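Local coordinates for Cog5 (Kluyveromyces lactis, PDB 4U6U), which forms, together with Cog7, part of the conserved oligomeric Golgi complex, a multisubunit tethering complex that probably helps capture transport vesicles at Golgi membranes, at residues L146-D151 / S213-S218; S156-T161 / D222-K227; A162-K167 / N176-D181; T170-F175 / N255-A260; N230-D235 / L282-I287. The protein carries 7 engineered substitutions. All coordinates share one frame; numbering follows the deposited sequence.

Contact 1 of 5, residues L146-D151 / S213-S218; sequences LFDTID and SQRKFS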
# COMPACT_ATOMS: atom_id res chain seq x y z
N LEU B 146 4.58 -2.41 0.69
CA LEU B 146 4.89 -3.07 1.95
C LEU B 146 5.87 -4.22 1.71
O LEU B 146 6.78 -4.44 2.51
CB LEU B 146 3.63 -3.61 2.62
CG LEU B 146 3.94 -4.50 3.83
CD1 LEU B 146 4.38 -3.63 5.00
CD2 LEU B 146 2.74 -5.34 4.22
N PHE B 147 5.69 -4.92 0.60
CA PHE B 147 6.54 -6.05 0.28
C PHE B 147 7.93 -5.60 -0.17
O PHE B 147 8.95 -6.11 0.31
CB PHE B 147 5.88 -6.91 -0.79
CG PHE B 147 4.54 -7.44 -0.40
CD1 PHE B 147 4.19 -7.58 0.94
CD2 PHE B 147 3.60 -7.78 -1.36
CE1 PHE B 147 2.95 -8.06 1.31
CE2 PHE B 147 2.36 -8.27 -1.00
CZ PHE B 147 2.03 -8.41 0.33
N ASP B 148 7.96 -4.61 -1.06
CA ASP B 148 9.20 -4.00 -1.54
C ASP B 148 9.92 -3.30 -0.42
O ASP B 148 11.06 -2.88 -0.58
CB ASP B 148 8.91 -3.04 -2.69
CG ASP B 148 8.48 -3.77 -3.95
OD1 ASP B 148 8.28 -5.00 -3.88
OD2 ASP B 148 8.34 -3.11 -5.01
N THR B 149 9.23 -3.12 0.69
CA THR B 149 9.85 -2.59 1.89
C THR B 149 10.35 -3.76 2.73
O THR B 149 11.49 -3.75 3.20
CB THR B 149 8.88 -1.72 2.72
OG1 THR B 149 8.70 -0.47 2.06
CG2 THR B 149 9.45 -1.43 4.10
N ILE B 150 9.52 -4.79 2.89
CA ILE B 150 9.95 -5.97 3.63
C ILE B 150 11.09 -6.63 2.87
O ILE B 150 12.08 -7.05 3.47
CB ILE B 150 8.79 -6.98 3.89
CG1 ILE B 150 8.25 -6.83 5.32
CG2 ILE B 150 9.26 -8.40 3.78
CD1 ILE B 150 8.05 -5.40 5.78
N ASP B 151 10.97 -6.66 1.54
CA ASP B 151 12.08 -7.10 0.69
C ASP B 151 13.37 -6.42 1.10
O ASP B 151 14.37 -7.08 1.41
CB ASP B 151 11.80 -6.79 -0.78
CG ASP B 151 11.13 -7.94 -1.50
OD1 ASP B 151 11.12 -9.06 -0.94
OD2 ASP B 151 10.66 -7.72 -2.63
N SER B 213 3.53 -16.05 -0.35
CA SER B 213 2.90 -16.60 -1.56
C SER B 213 3.44 -15.96 -2.84
O SER B 213 3.63 -16.64 -3.84
CB SER B 213 1.37 -16.47 -1.49
OG SER B 213 0.95 -15.13 -1.65
N GLN B 214 3.66 -14.64 -2.81
CA GLN B 214 4.14 -13.94 -4.00
C GLN B 214 5.67 -13.93 -4.06
O GLN B 214 6.28 -13.21 -4.85
CB GLN B 214 3.60 -12.51 -4.04
CG GLN B 214 2.09 -12.45 -4.20
CD GLN B 214 1.52 -11.05 -4.03
OE1 GLN B 214 2.22 -10.06 -4.26
NE2 GLN B 214 0.26 -10.96 -3.61
N ARG B 215 6.28 -14.75 -3.21
CA ARG B 215 7.72 -14.95 -3.18
C ARG B 215 8.06 -16.43 -3.22
O ARG B 215 7.23 -17.27 -2.91
CB ARG B 215 8.34 -14.32 -1.93
CG ARG B 215 8.03 -12.85 -1.69
CD ARG B 215 9.14 -11.98 -2.24
NE ARG B 215 8.88 -10.55 -2.11
CZ ARG B 215 8.12 -9.84 -2.93
NH1 ARG B 215 7.52 -10.45 -3.95
NH2 ARG B 215 7.95 -8.54 -2.74
N LYS B 216 9.30 -16.74 -3.57
CA LYS B 216 9.78 -18.12 -3.51
C LYS B 216 9.59 -18.63 -2.09
O LYS B 216 9.15 -19.76 -1.85
CB LYS B 216 11.26 -18.21 -3.90
CG LYS B 216 11.64 -17.81 -5.32
CD LYS B 216 13.14 -18.00 -5.51
CE LYS B 216 13.60 -17.70 -6.92
NZ LYS B 216 15.07 -17.96 -7.08
N PHE B 217 9.88 -17.73 -1.16
CA PHE B 217 10.22 -18.03 0.22
C PHE B 217 9.12 -18.82 0.92
O PHE B 217 7.95 -18.74 0.53
CB PHE B 217 10.50 -16.72 1.01
CG PHE B 217 11.09 -15.58 0.19
CD1 PHE B 217 11.77 -15.78 -1.01
CD2 PHE B 217 10.96 -14.28 0.64
CE1 PHE B 217 12.30 -14.73 -1.74
CE2 PHE B 217 11.50 -13.21 -0.08
CZ PHE B 217 12.17 -13.44 -1.27
N SER B 218 9.52 -19.57 1.94
CA SER B 218 8.59 -20.37 2.74
C SER B 218 8.41 -19.73 4.11
O SER B 218 7.31 -19.67 4.64
CB SER B 218 9.09 -21.81 2.89
OG SER B 218 10.16 -21.90 3.82

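Contact 2 of 5, residues S156-T161 / D222-K227; sequences SKIQTT and DQFWSK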
# COMPACT_ATOMS: atom_id res chain seq x y z
N SER B 156 18.57 -6.42 3.89
CA SER B 156 19.53 -5.63 4.65
C SER B 156 20.08 -6.45 5.81
O SER B 156 21.27 -6.39 6.11
CB SER B 156 18.88 -4.34 5.16
OG SER B 156 19.79 -3.52 5.88
N LYS B 157 19.21 -7.20 6.47
CA LYS B 157 19.66 -8.01 7.59
C LYS B 157 20.59 -9.13 7.12
O LYS B 157 21.63 -9.36 7.72
CB LYS B 157 18.47 -8.58 8.37
CG LYS B 157 17.66 -7.54 9.14
CD LYS B 157 16.42 -8.15 9.82
CE LYS B 157 16.32 -7.82 11.31
NZ LYS B 157 16.62 -6.39 11.64
N ILE B 158 20.23 -9.81 6.02
CA ILE B 158 21.10 -10.85 5.47
C ILE B 158 22.47 -10.24 5.16
O ILE B 158 23.49 -10.83 5.49
CB ILE B 158 20.49 -11.58 4.21
CG1 ILE B 158 20.68 -10.81 2.91
CG2 ILE B 158 19.01 -11.89 4.42
CD1 ILE B 158 19.90 -11.38 1.74
N GLN B 159 22.49 -9.05 4.56
CA GLN B 159 23.73 -8.40 4.19
C GLN B 159 24.61 -8.09 5.41
O GLN B 159 25.80 -8.37 5.39
CB GLN B 159 23.45 -7.12 3.41
CG GLN B 159 24.56 -6.67 2.48
CD GLN B 159 25.08 -5.28 2.81
OE1 GLN B 159 25.80 -5.09 3.79
NE2 GLN B 159 24.71 -4.31 1.98
N THR B 160 24.02 -7.52 6.46
CA THR B 160 24.80 -7.16 7.66
C THR B 160 25.36 -8.38 8.40
O THR B 160 26.52 -8.37 8.83
CB THR B 160 23.95 -6.30 8.63
OG1 THR B 160 24.26 -4.92 8.42
CG2 THR B 160 24.29 -6.63 10.07
N THR B 161 24.54 -9.41 8.56
CA THR B 161 24.99 -10.62 9.25
C THR B 161 25.99 -11.44 8.44
O THR B 161 27.02 -11.87 8.96
CB THR B 161 23.78 -11.49 9.66
OG1 THR B 161 23.29 -11.03 10.93
CG2 THR B 161 24.19 -12.94 9.82
N ASP B 222 13.80 -18.93 6.62
CA ASP B 222 14.35 -19.82 5.61
C ASP B 222 15.11 -19.08 4.51
O ASP B 222 16.20 -19.50 4.11
CB ASP B 222 13.24 -20.66 4.98
CG ASP B 222 13.52 -22.13 5.10
OD1 ASP B 222 14.40 -22.51 5.90
OD2 ASP B 222 12.84 -22.92 4.40
N GLN B 223 14.57 -17.97 4.03
CA GLN B 223 15.28 -17.23 3.02
C GLN B 223 16.43 -16.46 3.64
O GLN B 223 17.46 -16.26 3.00
CB GLN B 223 14.36 -16.28 2.26
CG GLN B 223 14.17 -16.76 0.85
CD GLN B 223 15.03 -16.03 -0.16
OE1 GLN B 223 15.58 -14.97 0.14
NE2 GLN B 223 15.14 -16.57 -1.37
N PHE B 224 16.27 -16.06 4.90
CA PHE B 224 17.36 -15.40 5.60
C PHE B 224 18.63 -16.27 5.68
O PHE B 224 19.67 -15.91 5.14
CB PHE B 224 16.92 -14.98 6.99
CG PHE B 224 18.05 -14.55 7.89
CD1 PHE B 224 18.62 -13.29 7.76
CD2 PHE B 224 18.53 -15.41 8.87
CE1 PHE B 224 19.65 -12.89 8.61
CE2 PHE B 224 19.56 -15.02 9.72
CZ PHE B 224 20.12 -13.75 9.58
N TRP B 225 18.53 -17.42 6.33
CA TRP B 225 19.68 -18.30 6.45
C TRP B 225 20.22 -18.71 5.10
O TRP B 225 21.41 -18.61 4.86
CB TRP B 225 19.33 -19.55 7.25
CG TRP B 225 19.20 -19.30 8.70
CD1 TRP B 225 18.15 -19.64 9.49
CD2 TRP B 225 20.15 -18.66 9.55
NE1 TRP B 225 18.37 -19.25 10.79
CE2 TRP B 225 19.60 -18.64 10.85
CE3 TRP B 225 21.42 -18.10 9.35
CZ2 TRP B 225 20.27 -18.09 11.94
CZ3 TRP B 225 22.08 -17.54 10.44
CH2 TRP B 225 21.51 -17.54 11.71
N SER B 226 19.33 -19.14 4.21
CA SER B 226 19.74 -19.58 2.89
C SER B 226 20.65 -18.56 2.23
O SER B 226 21.70 -18.91 1.70
CB SER B 226 18.54 -19.86 2.00
OG SER B 226 18.99 -20.24 0.71
N LYS B 227 20.23 -17.30 2.24
CA LYS B 227 21.03 -16.25 1.63
C LYS B 227 22.33 -15.93 2.39
O LYS B 227 23.37 -15.77 1.74
CB LYS B 227 20.20 -14.98 1.43
CG LYS B 227 19.21 -15.11 0.29
CD LYS B 227 19.86 -14.89 -1.05
CE LYS B 227 18.97 -15.43 -2.17
NZ LYS B 227 19.33 -14.85 -3.51

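Contact 3 of 5, residues A162-K167 / N176-D181; sequences AQVLSK and NLSLDD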
# COMPACT_ATOMS: atom_id res chain seq x y z
N ALA B 162 25.71 -11.62 7.15
CA ALA B 162 26.62 -12.32 6.26
C ALA B 162 28.00 -11.66 6.28
O ALA B 162 29.04 -12.34 6.24
CB ALA B 162 26.08 -12.35 4.87
N GLN B 163 27.99 -10.34 6.32
CA GLN B 163 29.21 -9.56 6.43
C GLN B 163 29.94 -9.77 7.78
O GLN B 163 31.17 -9.89 7.80
CB GLN B 163 28.87 -8.09 6.24
CG GLN B 163 30.01 -7.11 6.34
CD GLN B 163 29.52 -5.68 6.19
OE1 GLN B 163 28.36 -5.43 5.82
NE2 GLN B 163 30.40 -4.73 6.49
N VAL B 164 29.20 -9.82 8.89
CA VAL B 164 29.83 -9.95 10.20
C VAL B 164 30.45 -11.34 10.41
O VAL B 164 31.44 -11.47 11.12
CB VAL B 164 28.84 -9.64 11.36
CG1 VAL B 164 27.99 -10.84 11.72
CG2 VAL B 164 29.62 -9.19 12.60
N LEU B 165 29.86 -12.37 9.79
CA LEU B 165 30.43 -13.72 9.84
C LEU B 165 31.73 -13.80 9.04
O LEU B 165 32.74 -14.31 9.54
CB LEU B 165 29.45 -14.75 9.31
CG LEU B 165 28.20 -15.09 10.11
CD1 LEU B 165 27.35 -16.06 9.31
CD2 LEU B 165 28.54 -15.64 11.49
N SER B 166 31.72 -13.31 7.81
CA SER B 166 32.91 -13.36 6.97
C SER B 166 34.07 -12.59 7.57
O SER B 166 35.22 -12.95 7.33
CB SER B 166 32.63 -12.85 5.57
OG SER B 166 32.03 -13.87 4.80
N LYS B 167 33.79 -11.53 8.33
CA LYS B 167 34.87 -10.76 8.92
C LYS B 167 35.73 -11.58 9.90
O LYS B 167 36.92 -11.28 10.06
CB LYS B 167 34.33 -9.53 9.63
CG LYS B 167 34.15 -8.36 8.69
CD LYS B 167 33.46 -7.20 9.40
CE LYS B 167 32.80 -6.24 8.41
NZ LYS B 167 31.90 -5.27 9.11
N ASN B 176 32.60 -17.71 17.54
CA ASN B 176 31.43 -17.84 18.42
C ASN B 176 30.68 -16.51 18.57
O ASN B 176 29.46 -16.49 18.64
CB ASN B 176 31.84 -18.37 19.80
CG ASN B 176 33.16 -17.80 20.29
OD1 ASN B 176 34.19 -17.89 19.62
ND2 ASN B 176 33.14 -17.20 21.48
N LEU B 177 31.43 -15.41 18.63
CA LEU B 177 30.84 -14.08 18.77
C LEU B 177 30.05 -13.65 17.54
O LEU B 177 28.96 -13.09 17.66
CB LEU B 177 31.94 -13.07 19.06
CG LEU B 177 32.77 -13.47 20.27
CD1 LEU B 177 33.95 -12.54 20.46
CD2 LEU B 177 31.86 -13.47 21.51
N SER B 178 30.62 -13.87 16.37
CA SER B 178 29.94 -13.59 15.11
C SER B 178 28.69 -14.46 14.96
O SER B 178 27.63 -13.98 14.56
CB SER B 178 30.88 -13.80 13.93
OG SER B 178 31.81 -12.73 13.86
N LEU B 179 28.84 -15.73 15.29
CA LEU B 179 27.78 -16.72 15.20
C LEU B 179 26.61 -16.37 16.15
O LEU B 179 25.48 -16.85 15.97
CB LEU B 179 28.36 -18.11 15.50
CG LEU B 179 27.68 -19.37 14.97
CD1 LEU B 179 27.33 -19.21 13.52
CD2 LEU B 179 28.66 -20.51 15.12
N ASP B 180 26.91 -15.59 17.18
CA ASP B 180 25.90 -15.04 18.08
C ASP B 180 25.14 -13.87 17.43
O ASP B 180 23.91 -13.84 17.44
CB ASP B 180 26.53 -14.59 19.39
CG ASP B 180 26.82 -15.75 20.34
OD1 ASP B 180 26.29 -16.86 20.11
OD2 ASP B 180 27.59 -15.55 21.30
N ASP B 181 25.89 -12.91 16.87
CA ASP B 181 25.31 -11.77 16.14
C ASP B 181 24.40 -12.20 15.01
O ASP B 181 23.52 -11.45 14.62
CB ASP B 181 26.40 -10.86 15.59
CG ASP B 181 27.08 -10.06 16.67
OD1 ASP B 181 26.44 -9.84 17.72
OD2 ASP B 181 28.26 -9.67 16.48

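Contact 4 of 5, residues T170-F175 / N255-A260; sequences TSIRNF and NLIYEA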
# COMPACT_ATOMS: atom_id res chain seq x y z
N THR B 170 39.20 -14.35 8.90
CA THR B 170 40.59 -13.99 9.13
C THR B 170 40.91 -13.90 10.62
O THR B 170 41.98 -13.40 11.01
CB THR B 170 40.91 -12.66 8.47
OG1 THR B 170 39.95 -11.70 8.89
CG2 THR B 170 40.86 -12.80 6.96
N SER B 171 40.00 -14.40 11.44
CA SER B 171 40.18 -14.46 12.89
C SER B 171 39.13 -15.38 13.51
O SER B 171 38.29 -14.91 14.27
CB SER B 171 40.10 -13.07 13.52
OG SER B 171 39.12 -12.28 12.87
N ILE B 172 39.15 -16.66 13.14
CA ILE B 172 38.11 -17.64 13.52
C ILE B 172 38.07 -17.92 15.02
O ILE B 172 37.21 -18.65 15.51
CB ILE B 172 38.29 -19.00 12.81
CG1 ILE B 172 39.68 -19.10 12.19
CG2 ILE B 172 37.16 -19.24 11.80
CD1 ILE B 172 40.81 -19.24 13.20
N ARG B 173 39.03 -17.37 15.74
CA ARG B 173 39.04 -17.51 17.17
C ARG B 173 37.78 -16.85 17.72
O ARG B 173 37.17 -17.32 18.68
CB ARG B 173 40.27 -16.84 17.76
CG ARG B 173 41.58 -17.32 17.17
CD ARG B 173 42.21 -16.15 16.42
NE ARG B 173 42.63 -15.12 17.37
CZ ARG B 173 41.97 -13.99 17.59
NH1 ARG B 173 40.85 -13.74 16.94
NH2 ARG B 173 42.42 -13.11 18.48
N ASN B 174 37.35 -15.79 17.05
CA ASN B 174 36.19 -15.01 17.45
C ASN B 174 34.87 -15.48 16.80
O ASN B 174 33.87 -14.76 16.83
CB ASN B 174 36.42 -13.52 17.16
CG ASN B 174 37.45 -12.90 18.10
OD1 ASN B 174 37.59 -13.31 19.26
ND2 ASN B 174 38.13 -11.85 17.63
N PHE B 175 34.88 -16.66 16.19
CA PHE B 175 33.73 -17.15 15.44
C PHE B 175 32.46 -17.33 16.28
O PHE B 175 31.36 -17.18 15.75
CB PHE B 175 34.07 -18.46 14.74
CG PHE B 175 33.00 -18.94 13.82
CD1 PHE B 175 32.64 -18.18 12.71
CD2 PHE B 175 32.38 -20.15 14.03
CE1 PHE B 175 31.64 -18.61 11.83
CE2 PHE B 175 31.39 -20.59 13.15
CZ PHE B 175 31.02 -19.82 12.05
N ASN B 255 37.75 -28.04 14.61
CA ASN B 255 36.83 -28.49 15.65
C ASN B 255 36.20 -27.30 16.37
O ASN B 255 35.00 -27.31 16.63
CB ASN B 255 37.51 -29.42 16.64
CG ASN B 255 38.64 -28.76 17.37
OD1 ASN B 255 39.53 -28.15 16.76
ND2 ASN B 255 38.63 -28.88 18.70
N LEU B 256 37.00 -26.28 16.68
CA LEU B 256 36.51 -25.08 17.36
C LEU B 256 35.27 -24.50 16.68
O LEU B 256 34.29 -24.11 17.35
CB LEU B 256 37.59 -24.00 17.43
CG LEU B 256 37.15 -22.59 17.87
CD1 LEU B 256 36.37 -22.58 19.21
CD2 LEU B 256 38.32 -21.61 17.90
N ILE B 257 35.32 -24.44 15.35
CA ILE B 257 34.20 -23.99 14.54
C ILE B 257 32.98 -24.87 14.80
O ILE B 257 31.93 -24.39 15.23
CB ILE B 257 34.54 -24.04 13.03
CG1 ILE B 257 35.72 -23.12 12.70
CG2 ILE B 257 33.32 -23.73 12.17
CD1 ILE B 257 36.29 -23.38 11.32
N TYR B 258 33.14 -26.18 14.56
CA TYR B 258 32.05 -27.13 14.70
C TYR B 258 31.56 -27.15 16.15
O TYR B 258 30.38 -27.39 16.42
CB TYR B 258 32.50 -28.53 14.28
CG TYR B 258 32.39 -28.82 12.79
CD1 TYR B 258 31.16 -28.80 12.15
CD2 TYR B 258 33.52 -29.14 12.04
CE1 TYR B 258 31.05 -29.08 10.78
CE2 TYR B 258 33.43 -29.42 10.67
CZ TYR B 258 32.19 -29.39 10.05
OH TYR B 258 32.09 -29.67 8.70
N GLU B 259 32.49 -26.89 17.06
CA GLU B 259 32.18 -26.76 18.48
C GLU B 259 31.37 -25.50 18.77
O GLU B 259 30.31 -25.56 19.40
CB GLU B 259 33.47 -26.80 19.29
CG GLU B 259 33.27 -26.73 20.78
CD GLU B 259 34.58 -26.85 21.52
OE1 GLU B 259 35.50 -27.53 21.01
OE2 GLU B 259 34.69 -26.26 22.62
N ALA B 260 31.87 -24.35 18.33
CA ALA B 260 31.17 -23.08 18.53
C ALA B 260 29.77 -23.10 17.91
O ALA B 260 28.86 -22.42 18.39
CB ALA B 260 31.98 -21.92 17.97

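Contact 5 of 5, residues N230-D235 / L282-I287; sequences NSFKRD and LKAVSI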
# COMPACT_ATOMS: atom_id res chain seq x y z
N ASN B 230 24.92 -18.58 1.80
CA ASN B 230 25.64 -18.56 0.55
C ASN B 230 26.81 -17.60 0.60
O ASN B 230 27.96 -18.02 0.48
CB ASN B 230 24.71 -18.18 -0.60
CG ASN B 230 23.62 -19.20 -0.80
OD1 ASN B 230 23.63 -20.26 -0.17
ND2 ASN B 230 22.65 -18.87 -1.65
N SER B 231 26.55 -16.32 0.88
CA SER B 231 27.61 -15.32 0.77
C SER B 231 28.62 -15.47 1.91
O SER B 231 29.57 -14.69 2.02
CB SER B 231 27.04 -13.90 0.72
OG SER B 231 26.55 -13.50 1.98
N PHE B 232 28.40 -16.46 2.76
CA PHE B 232 29.38 -16.78 3.78
C PHE B 232 30.09 -18.06 3.39
O PHE B 232 31.29 -18.20 3.60
CB PHE B 232 28.74 -16.98 5.14
CG PHE B 232 29.69 -17.52 6.15
CD1 PHE B 232 30.68 -16.71 6.69
CD2 PHE B 232 29.64 -18.84 6.53
CE1 PHE B 232 31.58 -17.20 7.62
CE2 PHE B 232 30.54 -19.35 7.45
CZ PHE B 232 31.51 -18.53 8.00
N LYS B 233 29.33 -19.00 2.83
CA LYS B 233 29.90 -20.20 2.24
C LYS B 233 30.92 -19.84 1.17
O LYS B 233 32.05 -20.35 1.16
CB LYS B 233 28.81 -21.07 1.62
CG LYS B 233 29.29 -22.32 0.92
CD LYS B 233 28.17 -22.93 0.09
CE LYS B 233 28.68 -24.01 -0.84
NZ LYS B 233 29.03 -25.22 -0.05
N ARG B 234 30.53 -18.93 0.29
CA ARG B 234 31.37 -18.55 -0.83
C ARG B 234 32.69 -18.00 -0.30
O ARG B 234 33.76 -18.38 -0.79
CB ARG B 234 30.64 -17.54 -1.72
CG ARG B 234 31.47 -16.82 -2.75
CD ARG B 234 30.63 -15.80 -3.54
NE ARG B 234 29.81 -14.93 -2.68
CZ ARG B 234 30.17 -13.73 -2.23
NH1 ARG B 234 31.36 -13.23 -2.53
NH2 ARG B 234 29.34 -13.03 -1.46
N ASP B 235 32.60 -17.18 0.74
CA ASP B 235 33.78 -16.53 1.32
C ASP B 235 34.67 -17.54 2.03
O ASP B 235 35.91 -17.50 1.93
CB ASP B 235 33.35 -15.45 2.31
CG ASP B 235 32.83 -14.22 1.62
OD1 ASP B 235 32.78 -14.22 0.37
OD2 ASP B 235 32.48 -13.24 2.32
N LEU B 282 25.85 -25.33 8.84
CA LEU B 282 26.73 -26.48 8.70
C LEU B 282 27.25 -26.64 7.26
O LEU B 282 28.44 -26.91 7.05
CB LEU B 282 26.02 -27.76 9.15
CG LEU B 282 25.91 -27.98 10.66
CD1 LEU B 282 25.30 -29.34 10.93
CD2 LEU B 282 27.26 -27.88 11.35
N LYS B 283 26.37 -26.47 6.28
CA LYS B 283 26.74 -26.65 4.87
C LYS B 283 27.74 -25.60 4.40
O LYS B 283 28.61 -25.90 3.58
CB LYS B 283 25.49 -26.59 4.01
CG LYS B 283 24.55 -27.74 4.28
CD LYS B 283 23.20 -27.52 3.63
CE LYS B 283 22.15 -28.48 4.17
NZ LYS B 283 20.80 -27.98 3.80
N ALA B 284 27.63 -24.39 4.94
CA ALA B 284 28.53 -23.30 4.58
C ALA B 284 29.95 -23.68 4.93
O ALA B 284 30.90 -23.37 4.22
CB ALA B 284 28.13 -22.03 5.30
N VAL B 285 30.07 -24.39 6.04
CA VAL B 285 31.35 -24.74 6.62
C VAL B 285 31.54 -26.23 6.43
O VAL B 285 31.38 -26.99 7.38
CB VAL B 285 31.37 -24.34 8.11
CG1 VAL B 285 32.73 -24.52 8.72
CG2 VAL B 285 30.96 -22.89 8.25
N SER B 286 31.82 -26.68 5.20
CA SER B 286 31.78 -28.12 4.92
C SER B 286 32.98 -28.64 4.13
O SER B 286 33.07 -29.83 3.85
CB SER B 286 30.48 -28.50 4.19
OG SER B 286 30.51 -28.11 2.83
N ILE B 287 33.90 -27.75 3.78
CA ILE B 287 35.14 -28.15 3.10
C ILE B 287 36.14 -28.75 4.09
O ILE B 287 37.21 -29.22 3.68
CB ILE B 287 35.86 -26.99 2.36
CG1 ILE B 287 36.03 -25.79 3.29
CG2 ILE B 287 35.14 -26.63 1.07
CD1 ILE B 287 34.81 -24.93 3.39

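Contact 1 of 5, residues L146-D151 / S213-S218
Asp-151 and Arg-215 meet tip to tip, carboxylate against guanidinium, the two flat groups turned 26° apart. Arg-215 NE gives a bent hydrogen bond to Asp-151 OD1 (2.9 Å), met on the syn side but out of the carboxylate plane. Arg-215 NH2 lies 2.8 Å from Asp-151 OD2. A second carboxylate joins more loosely, Asp-148 OD1 standing at a long 3.7 Å from Arg-215 NH2. Beside this network Phe-147 offers CB to the guanidinium, and its side chain crosses that of Gln-214 at about a right angle, Gln-214 OE1 nearest to ring atom CE2. Further out, Arg-215 NH1 bonds to Gln-214 O, Arg-215 CB sits over the centre of the Phe-217 ring, and Tyr-211 OH bonds to Asp-151 OD1, steadying the carboxylate. An alanine in place of Arg-215 would probably leave Asp-151, and more loosely Asp-148, without the positive partner they share. The loop after helix 207-213 is thus tied to helix 143-167 at the surface by a salt-bridge network backed by packing on Phe-147.

Contact 2 of 5, residues S156-T161 / D222-K227
Ile-158 and Phe-224 make the tight part of this contact, their side chains sliding past each other in opposite directions. CG2 of Ile-158 comes to 3.6 Å from Phe-224 CD1. The first torsion sets Phe-224 CG anti to its backbone N (chi1 168°). The edge of the ring reaches the backbone of the opposite helix, where Lys-157 O lies near the ring plane, 4.1 Å from Phe-224 CE1. Thr-161 closes the far end of the ring more distantly, with CG2 at 4.2 Å from Phe-224 CZ. Within its own helix Phe-224 CE2 rests 3.4 Å above the indole plane of Trp-225, and Ile-189 of helix 175-192 also touches the ring. The two segments belong to helices 143-167 and 220-241 of the all-helical COG5 C-terminal region; their axes pass 9.4 Å apart and run in roughly the same direction, crossing at -35°. An alanine at Phe-224 would probably open a gap between these helices and leave Ile-158 CG2 and Thr-161 CG2 without their aromatic neighbour. Toward solvent the packing is thinner. There Ile-158 CD1 lies 3.6 Å from Lys-227 CB, the two side chains side by side and pointing the same way, while the end of the exposed Lys-227 side chain leads away from helix 143-167.

Contact 3 of 5, residues A162-K167 / N176-D181
Val-164 and Leu-165 meet Ser-178 in a buried antiparallel packing of consecutive helices, a helical hairpin in the COG5 C-terminal region. Helices 143-167 and 175-192 are joined by a short connection, and their local axes run 175° apart in direction at a separation of 8.7 Å. The small Ser-178 suits this close approach, its CA lying 5.3 Å from that of Leu-165. Leu-165 lays CD2 against the backbone of the second helix, 3.6 Å from Ser-178 O, and the same methyl comes within 4.3 Å of Leu-179 CD1. On the more exposed flank, Val-164 and Asp-181 cross at about a right angle, with only a loose approach between them. Helix 220-241 covers Leu-165 through Phe-232, and Leu-179 reaches Ile-261 and Phe-265 of helix 254-265, which places the hairpin among its neighbours. With its first torsion setting OG anti to the carbonyl carbon (chi1 -74°), Ser-178 has its hydroxyl oxygen OG 3.0 Å from Val-164 O, while Thr-168 OG1 is also within hydrogen-bonding reach of it.

Contact 4 of 5, residues T170-F175 / N255-A260
Phe-175 meets Ile-257 with its CG anti to the backbone N (chi1 -173°), while Ile-257 has CG2 likewise anti to its own N. Their side chains cross at about a right angle, and Phe-175 CE2 comes to 3.8 Å from Ile-257 CG2. The neighbouring ring atom, Phe-175 CD2, lies 4.3 Å from Ala-260 CB, one turn further along helix 254-265. A second group of contacts comes from the short 3-10 turn before helix 175-192: Ile-172 CG2 approaches Ile-257 CG1 at 4.2 Å, and Leu-256 brings CD2 to 4.0 Å from Ile-172 O and close to the backbone of Arg-173. The connection between helices 143-167 and 175-192 is therefore set against helix 254-265. Phe-232 of helix 220-241 also packs on Phe-175, and Ile-172 touches Ser-249 and Leu-250 of helix 245-252, so several helices converge here. The touching groups are nearly all hydrocarbon: against helix 254-265 the turn is probably held by apolar packing, with its own backbone bonds keeping its shape.

Contact 5 of 5, residues N230-D235 / L282-I287
Phe-232 supplies the aromatic part of the contact, turning its ring edge to helix 277-284 and the chain after it. Phe-232 CD2 lies 3.7 Å from Ala-284 CB, and Val-285 CG2 sits in the ring plane, also 3.7 Å from Phe-232 CE2. A chi1 of 171° sets Phe-232 CG anti to the backbone N, beside the carbonyl carbon. Ile-169, in the connection after helix 143-167, touches Phe-232 as well. The aliphatic part belongs to Lys-233, whose CB rests 3.7 Å from Ala-284 CA, where the two backbones come nearest. Polar atoms play a smaller role: Lys-233 NZ is 3.7 Å from Lys-283 O, but forms its salt bridge with Glu-237 of its own helix. The Lys-283 carbonyl is instead engaged by Ser-286 OG at 3.0 Å, a bond that spans the turn after Lys-283. The small Ala-284 is consistent with the close backbone approach, and the Lys-233 charge is probably offset by Glu-237, so the contact itself is largely apolar.

Following the chain, helix 143-167 enters first and serves contacts 1, 2 and 3 in turn. Contact 3 closes the shortest loop, the hairpin to helix 175-192, and is nested inside the loops of both contact 1 and contact 2. Those two cross each other, the later parts of helix 143-167 meeting helix 220-241 beyond the loop that contact 1 holds; Phe-217 and Gln-223 touch between them. Contact 4 ties the hairpin's connection to helix 254-265 and crosses contacts 1, 2, 3 and 5. Contact 5 follows contacts 1, 2 and 3 in series, bringing the C-terminal end back onto helix 220-241. A probable hydrogen bond from Ser-166 to Asp-235 links contacts 3 and 5.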